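Local coordinates for protein MdcE (Pseudomonas aeruginosa, PDB 5VIP) that is probably the gamma subunit of a biotin-independent malonate decarboxylase, with a likely transferase role in the breakdown of malonate, at residues A49-E52 and P57-F60; F29-G34 and A238-V243. All blocks are in the same frame, centred on the assembly; numbering follows the deposited sequence.

From the N terminus, helix 24-33 comes first and carries one half of contact 2. The chain then forms the hairpin of strands 46-53 and 56-63, whose two arms meet in contact 1. This loop is short, with four residues between the segments. Contact 2 closes only much later, when helix 237-254 returns to helix 24-33. Contact 1 therefore lies wholly within the long loop of contact 2. The two also touch directly: F29 and A33 pack on A49 and F60, and L32 on F60. Helix 24-33 thus joins the hairpin edge of the six-stranded mixed sheet to a helix from late in the chain.

Contact 1: A49-E52 and P57-F60; sequences ADAE and PVRF
D50 and R59 face each other across a beta hairpin, strands 46-53 and 56-63, at one edge of the mixed sheet. They form a non-hydrogen-bonded antiparallel pair. The R59 chain starts with CG anti to the backbone N (chi1 168°) and bends at chi3. This turns the guanidinium side-on to the carboxylate of D50. R59 NE reaches D50 OD1 at 2.8 Å, and R59 NH2 reaches D50 OD2 at 2.9 Å. Together they make a bidentate salt bridge. Both bonds are nearly straight. The two planes are 27° apart, so the groups meet edge to edge and nearly coplanar. R59 NH2 uses the syn lone pair of OD2, while NE meets OD1 on the syn side but out of the carboxylate plane. Two bonds to two oxygens should limit rotation of both groups. E93 and R105 add a further salt bridge each, E93 to R59 NH1 and R105 to D50 OD1.

The backbones pair at A49 with F60 and at A51 with V58. Two hydrogen bonds join each pair, from A49 N to F60 O at 3.2 Å and from F60 N to A49 O at 2.8 Å in the first.

On the face that carries A49, A51, V58 and F60, the contacts are apolar. Helix 24-33 covers part of this face, with F29 on A49 and F60. V58 CG2 lies 4.2 Å from A51 CB. The F60 ring turns its edge to A51, with CE2 4.0 Å from A51 CB, which lies near the ring plane.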
ATOM      1  N   ALA A  49     -10.676   1.249 -20.100  1.00 26.90           N
ATOM      2  CA  ALA A  49     -10.954   1.824 -21.414  1.00 26.85           C
ATOM      3  C   ALA A  49      -9.957   2.926 -21.732  1.00 28.45           C
ATOM      4  O   ALA A  49      -9.621   3.732 -20.868  1.00 26.04           O
ATOM      5  CB  ALA A  49     -12.374   2.367 -21.470  1.00 27.05           C
ATOM      6  N   ASP A  50      -9.478   2.955 -22.969  1.00 26.55           N
ATOM      7  CA  ASP A  50      -8.630   4.047 -23.429  1.00 25.91           C
ATOM      8  C   ASP A  50      -9.490   5.130 -24.079  1.00 31.27           C
ATOM      9  O   ASP A  50     -10.499   4.831 -24.708  1.00 32.04           O
ATOM     10  CB  ASP A  50      -7.573   3.532 -24.406  1.00 27.81           C
ATOM     11  CG  ASP A  50      -6.532   2.650 -23.727  1.00 32.10           C
ATOM     12  OD1 ASP A  50      -5.973   3.075 -22.693  1.00 29.38           O
ATOM     13  OD2 ASP A  50      -6.271   1.531 -24.222  1.00 34.23           O
ATOM     14  N   ALA A  51      -9.088   6.385 -23.920  1.00 30.54           N
ATOM     15  CA  ALA A  51      -9.849   7.509 -24.457  1.00 30.68           C
ATOM     16  C   ALA A  51      -8.966   8.734 -24.502  1.00 33.22           C
ATOM     17  O   ALA A  51      -7.754   8.627 -24.344  1.00 31.45           O
ATOM     18  CB  ALA A  51     -11.084   7.776 -23.626  1.00 28.31           C
ATOM     19  N   GLU A  52      -9.567   9.902 -24.715  1.00 33.23           N
ATOM     20  CA  GLU A  52      -8.792  11.136 -24.726  1.00 38.42           C
ATOM     21  C   GLU A  52      -9.439  12.198 -23.856  1.00 37.13           C
ATOM     22  O   GLU A  52     -10.656  12.256 -23.725  1.00 40.47           O
ATOM     23  CB  GLU A  52      -8.603  11.662 -26.155  1.00 38.76           C
ATOM     24  CG  GLU A  52      -7.772  10.741 -27.042  1.00 43.22           C
ATOM     25  CD  GLU A  52      -7.387  11.385 -28.372  1.00 55.56           C
ATOM     26  OE1 GLU A  52      -7.596  12.611 -28.526  1.00 52.75           O
ATOM     27  OE2 GLU A  52      -6.876  10.663 -29.261  1.00 58.46           O
ATOM     28  N   PRO A  57      -3.935  11.461 -24.342  1.00 28.17           N
ATOM     29  CA  PRO A  57      -4.287  10.041 -24.188  1.00 25.89           C
ATOM     30  C   PRO A  57      -4.502   9.651 -22.718  1.00 25.24           C
ATOM     31  O   PRO A  57      -3.665   9.985 -21.888  1.00 30.50           O
ATOM     32  CB  PRO A  57      -3.072   9.309 -24.778  1.00 27.07           C
ATOM     33  CG  PRO A  57      -1.939  10.296 -24.677  1.00 27.42           C
ATOM     34  CD  PRO A  57      -2.575  11.641 -24.886  1.00 30.07           C
ATOM     35  N   VAL A  58      -5.613   8.984 -22.407  1.00 24.47           N
ATOM     36  CA  VAL A  58      -5.879   8.528 -21.041  1.00 27.78           C
ATOM     37  C   VAL A  58      -6.405   7.095 -21.003  1.00 28.88           C
ATOM     38  O   VAL A  58      -6.967   6.597 -21.981  1.00 27.62           O
ATOM     39  CB  VAL A  58      -6.899   9.443 -20.302  1.00 24.93           C
ATOM     40  CG1 VAL A  58      -6.528  10.906 -20.447  1.00 29.46           C
ATOM     41  CG2 VAL A  58      -8.310   9.210 -20.799  1.00 26.53           C
ATOM     42  N   ARG A  59      -6.218   6.432 -19.867  1.00 24.01           N
ATOM     43  CA  ARG A  59      -6.837   5.137 -19.628  1.00 22.67           C
ATOM     44  C   ARG A  59      -7.609   5.202 -18.314  1.00 24.68           C
ATOM     45  O   ARG A  59      -7.045   5.544 -17.270  1.00 23.49           O
ATOM     46  CB  ARG A  59      -5.782   4.019 -19.607  1.00 22.55           C
ATOM     47  CG  ARG A  59      -6.283   2.672 -19.086  1.00 19.70           C
ATOM     48  CD  ARG A  59      -5.238   1.570 -19.327  1.00 23.83           C
ATOM     49  NE  ARG A  59      -5.203   1.168 -20.734  1.00 24.40           N
ATOM     50  CZ  ARG A  59      -4.694   0.024 -21.190  1.00 29.41           C
ATOM     51  NH1 ARG A  59      -4.149  -0.859 -20.354  1.00 24.30           N
ATOM     52  NH2 ARG A  59      -4.735  -0.244 -22.493  1.00 24.63           N
ATOM     53  N   PHE A  60      -8.907   4.911 -18.381  1.00 24.63           N
ATOM     54  CA  PHE A  60      -9.767   4.854 -17.199  1.00 23.45           C
ATOM     55  C   PHE A  60      -9.697   3.464 -16.568  1.00 23.82           C
ATOM     56  O   PHE A  60      -9.714   2.455 -17.269  1.00 21.30           O
ATOM     57  CB  PHE A  60     -11.231   5.172 -17.552  1.00 24.08           C
ATOM     58  CG  PHE A  60     -11.478   6.600 -17.989  1.00 23.82           C
ATOM     59  CD1 PHE A  60     -11.797   7.583 -17.060  1.00 26.39           C
ATOM     60  CD2 PHE A  60     -11.423   6.949 -19.333  1.00 30.16           C
ATOM     61  CE1 PHE A  60     -12.043   8.891 -17.460  1.00 27.11           C
ATOM     62  CE2 PHE A  60     -11.665   8.258 -19.739  1.00 26.48           C
ATOM     63  CZ  PHE A  60     -11.975   9.227 -18.802  1.00 25.30           C
TER

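Contact 2: F29-G34 and A238-V243; sequences FQALAG and ADLVRV
A31 and L32 meet L240 and V243 where helices 24-33 and 237-254 pass at -67°, with the axes of the short segments 10.8 Å apart. The nearest CA atoms are those of L32 and L240. This is a small helix-helix packing contact, made by a few apolar side chains.

L240 is the main side chain from the later helix. Its CG stands anti to the backbone N (chi1 -161°), and the branch extends toward the end of helix 24-33. Both methyls lie against the A31 carbonyl, with L240 CD2 3.5 Å from A31 O. L240 CD1 also touches A31 CB at 3.9 Å and L32 CD2 at 3.6 Å.

The L32 and L240 side chains overlap antiparallel, flank to flank. L32 leaves its helix beside the other one, and its outer methyl CD2 bends in to meet it. L240 CD1 is also 3.9 Å from L32 CG, so it lies along the branch and not at one methyl alone. L32 CD2 reaches V243 too, one turn further along, with 4.2 Å to V243 CG1. The V243 side chain lies roughly perpendicular to that of L32. One methyl of L32 thus meets two residues of the later helix.

Off this interface, D239 and R242 form a salt bridge within the later helix.

R244 of helix 237-254 adds a polar tie, with NH2 hydrogen-bonded to L32 O. Helix 24-33 in turn lies on the sheet, where L32 rests on F60 of strand 56-63, and F29 and L32 rest on I110 of strand 106-113.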
ATOM      1  N   PHE A  29     -17.739   5.346 -14.457  1.00 22.62           N
ATOM      2  CA  PHE A  29     -16.909   4.803 -15.524  1.00 24.88           C
ATOM      3  C   PHE A  29     -17.628   4.922 -16.862  1.00 26.79           C
ATOM      4  O   PHE A  29     -17.055   5.384 -17.851  1.00 27.56           O
ATOM      5  CB  PHE A  29     -16.547   3.343 -15.260  1.00 25.85           C
ATOM      6  CG  PHE A  29     -15.724   2.721 -16.355  1.00 24.29           C
ATOM      7  CD1 PHE A  29     -14.331   2.852 -16.362  1.00 25.42           C
ATOM      8  CD2 PHE A  29     -16.335   2.005 -17.379  1.00 28.57           C
ATOM      9  CE1 PHE A  29     -13.567   2.275 -17.379  1.00 24.38           C
ATOM     10  CE2 PHE A  29     -15.581   1.430 -18.391  1.00 28.73           C
ATOM     11  CZ  PHE A  29     -14.192   1.569 -18.392  1.00 28.00           C
ATOM     12  N   GLN A  30     -18.883   4.491 -16.877  1.00 27.89           N
ATOM     13  CA  GLN A  30     -19.672   4.496 -18.105  1.00 35.24           C
ATOM     14  C   GLN A  30     -19.808   5.926 -18.624  1.00 32.73           C
ATOM     15  O   GLN A  30     -19.579   6.185 -19.810  1.00 34.12           O
ATOM     16  CB  GLN A  30     -21.049   3.884 -17.871  1.00 37.54           C
ATOM     17  CG  GLN A  30     -21.806   3.589 -19.157  1.00 48.23           C
ATOM     18  CD  GLN A  30     -23.307   3.490 -18.954  1.00 55.45           C
ATOM     19  OE1 GLN A  30     -23.861   4.070 -18.015  1.00 57.00           O
ATOM     20  NE2 GLN A  30     -23.973   2.739 -19.826  1.00 57.05           N
ATOM     21  N   ALA A  31     -20.156   6.850 -17.724  1.00 31.42           N
ATOM     22  CA  ALA A  31     -20.324   8.257 -18.075  1.00 27.13           C
ATOM     23  C   ALA A  31     -19.057   8.873 -18.651  1.00 31.45           C
ATOM     24  O   ALA A  31     -19.108   9.625 -19.627  1.00 29.88           O
ATOM     25  CB  ALA A  31     -20.781   9.036 -16.863  1.00 30.46           C
ATOM     26  N   LEU A  32     -17.916   8.557 -18.055  1.00 29.49           N
ATOM     27  CA  LEU A  32     -16.670   9.197 -18.454  1.00 29.80           C
ATOM     28  C   LEU A  32     -15.989   8.496 -19.633  1.00 32.87           C
ATOM     29  O   LEU A  32     -15.381   9.149 -20.473  1.00 31.93           O
ATOM     30  CB  LEU A  32     -15.707   9.270 -17.261  1.00 25.68           C
ATOM     31  CG  LEU A  32     -16.039  10.274 -16.155  1.00 28.00           C
ATOM     32  CD1 LEU A  32     -15.409   9.850 -14.822  1.00 26.36           C
ATOM     33  CD2 LEU A  32     -15.559  11.664 -16.557  1.00 28.27           C
ATOM     34  N   ALA A  33     -16.069   7.172 -19.685  1.00 32.59           N
ATOM     35  CA  ALA A  33     -15.315   6.421 -20.683  1.00 32.46           C
ATOM     36  C   ALA A  33     -16.153   6.135 -21.921  1.00 39.65           C
ATOM     37  O   ALA A  33     -15.625   6.081 -23.027  1.00 42.64           O
ATOM     38  CB  ALA A  33     -14.789   5.119 -20.091  1.00 31.00           C
ATOM     39  N   GLY A  34     -17.455   5.942 -21.728  1.00 39.84           N
ATOM     40  CA  GLY A  34     -18.372   5.778 -22.840  1.00 41.07           C
ATOM     41  C   GLY A  34     -18.851   4.354 -23.036  1.00 49.15           C
ATOM     42  O   GLY A  34     -19.747   4.102 -23.845  1.00 56.55           O
ATOM     43  N   ALA A 238     -23.976  18.395 -16.782  1.00 26.75           N
ATOM     44  CA  ALA A 238     -23.180  19.457 -16.169  1.00 29.44           C
ATOM     45  C   ALA A 238     -22.129  18.879 -15.218  1.00 28.92           C
ATOM     46  O   ALA A 238     -21.017  19.395 -15.115  1.00 29.23           O
ATOM     47  CB  ALA A 238     -24.080  20.435 -15.425  1.00 31.85           C
ATOM     48  N   ASP A 239     -22.504  17.821 -14.510  1.00 25.92           N
ATOM     49  CA  ASP A 239     -21.577  17.127 -13.623  1.00 27.06           C
ATOM     50  C   ASP A 239     -20.397  16.570 -14.416  1.00 29.02           C
ATOM     51  O   ASP A 239     -19.225  16.765 -14.054  1.00 27.90           O
ATOM     52  CB  ASP A 239     -22.291  15.999 -12.887  1.00 26.08           C
ATOM     53  CG  ASP A 239     -23.169  16.495 -11.758  1.00 29.01           C
ATOM     54  OD1 ASP A 239     -22.947  17.626 -11.273  1.00 28.69           O
ATOM     55  OD2 ASP A 239     -24.064  15.735 -11.334  1.00 29.39           O
ATOM     56  N   LEU A 240     -20.721  15.883 -15.508  1.00 27.86           N
ATOM     57  CA  LEU A 240     -19.726  15.269 -16.372  1.00 28.23           C
ATOM     58  C   LEU A 240     -18.772  16.340 -16.893  1.00 31.58           C
ATOM     59  O   LEU A 240     -17.556  16.144 -16.927  1.00 27.43           O
ATOM     60  CB  LEU A 240     -20.415  14.524 -17.522  1.00 28.71           C
ATOM     61  CG  LEU A 240     -19.662  13.450 -18.297  1.00 39.40           C
ATOM     62  CD1 LEU A 240     -19.028  12.443 -17.340  1.00 32.62           C
ATOM     63  CD2 LEU A 240     -20.612  12.738 -19.267  1.00 33.24           C
ATOM     64  N   VAL A 241     -19.334  17.490 -17.259  1.00 29.29           N
ATOM     65  CA  VAL A 241     -18.548  18.626 -17.725  1.00 30.24           C
ATOM     66  C   VAL A 241     -17.634  19.178 -16.629  1.00 28.04           C
ATOM     67  O   VAL A 241     -16.470  19.485 -16.879  1.00 28.04           O
ATOM     68  CB  VAL A 241     -19.470  19.762 -18.247  1.00 29.74           C
ATOM     69  CG1 VAL A 241     -18.675  21.037 -18.500  1.00 31.49           C
ATOM     70  CG2 VAL A 241     -20.190  19.310 -19.506  1.00 28.73           C
ATOM     71  N   ARG A 242     -18.163  19.315 -15.417  1.00 27.39           N
ATOM     72  CA  ARG A 242     -17.360  19.833 -14.317  1.00 27.35           C
ATOM     73  C   ARG A 242     -16.227  18.861 -13.975  1.00 25.88           C
ATOM     74  O   ARG A 242     -15.093  19.280 -13.748  1.00 26.54           O
ATOM     75  CB  ARG A 242     -18.226  20.112 -13.078  1.00 25.24           C
ATOM     76  CG  ARG A 242     -19.150  21.341 -13.224  1.00 33.99           C
ATOM     77  CD  ARG A 242     -19.897  21.682 -11.925  1.00 35.84           C
ATOM     78  NE  ARG A 242     -21.086  20.854 -11.746  1.00 34.47           N
ATOM     79  CZ  ARG A 242     -22.299  21.183 -12.180  1.00 33.01           C
ATOM     80  NH1 ARG A 242     -22.494  22.335 -12.808  1.00 36.51           N
ATOM     81  NH2 ARG A 242     -23.326  20.360 -11.984  1.00 35.73           N
ATOM     82  N   VAL A 243     -16.531  17.568 -13.946  1.00 25.71           N
ATOM     83  CA  VAL A 243     -15.519  16.573 -13.593  1.00 25.46           C
ATOM     84  C   VAL A 243     -14.452  16.452 -14.685  1.00 25.85           C
ATOM     85  O   VAL A 243     -13.260  16.418 -14.386  1.00 24.45           O
ATOM     86  CB  VAL A 243     -16.149  15.199 -13.319  1.00 26.72           C
ATOM     87  CG1 VAL A 243     -15.056  14.110 -13.201  1.00 26.02           C
ATOM     88  CG2 VAL A 243     -16.982  15.261 -12.061  1.00 27.81           C
TER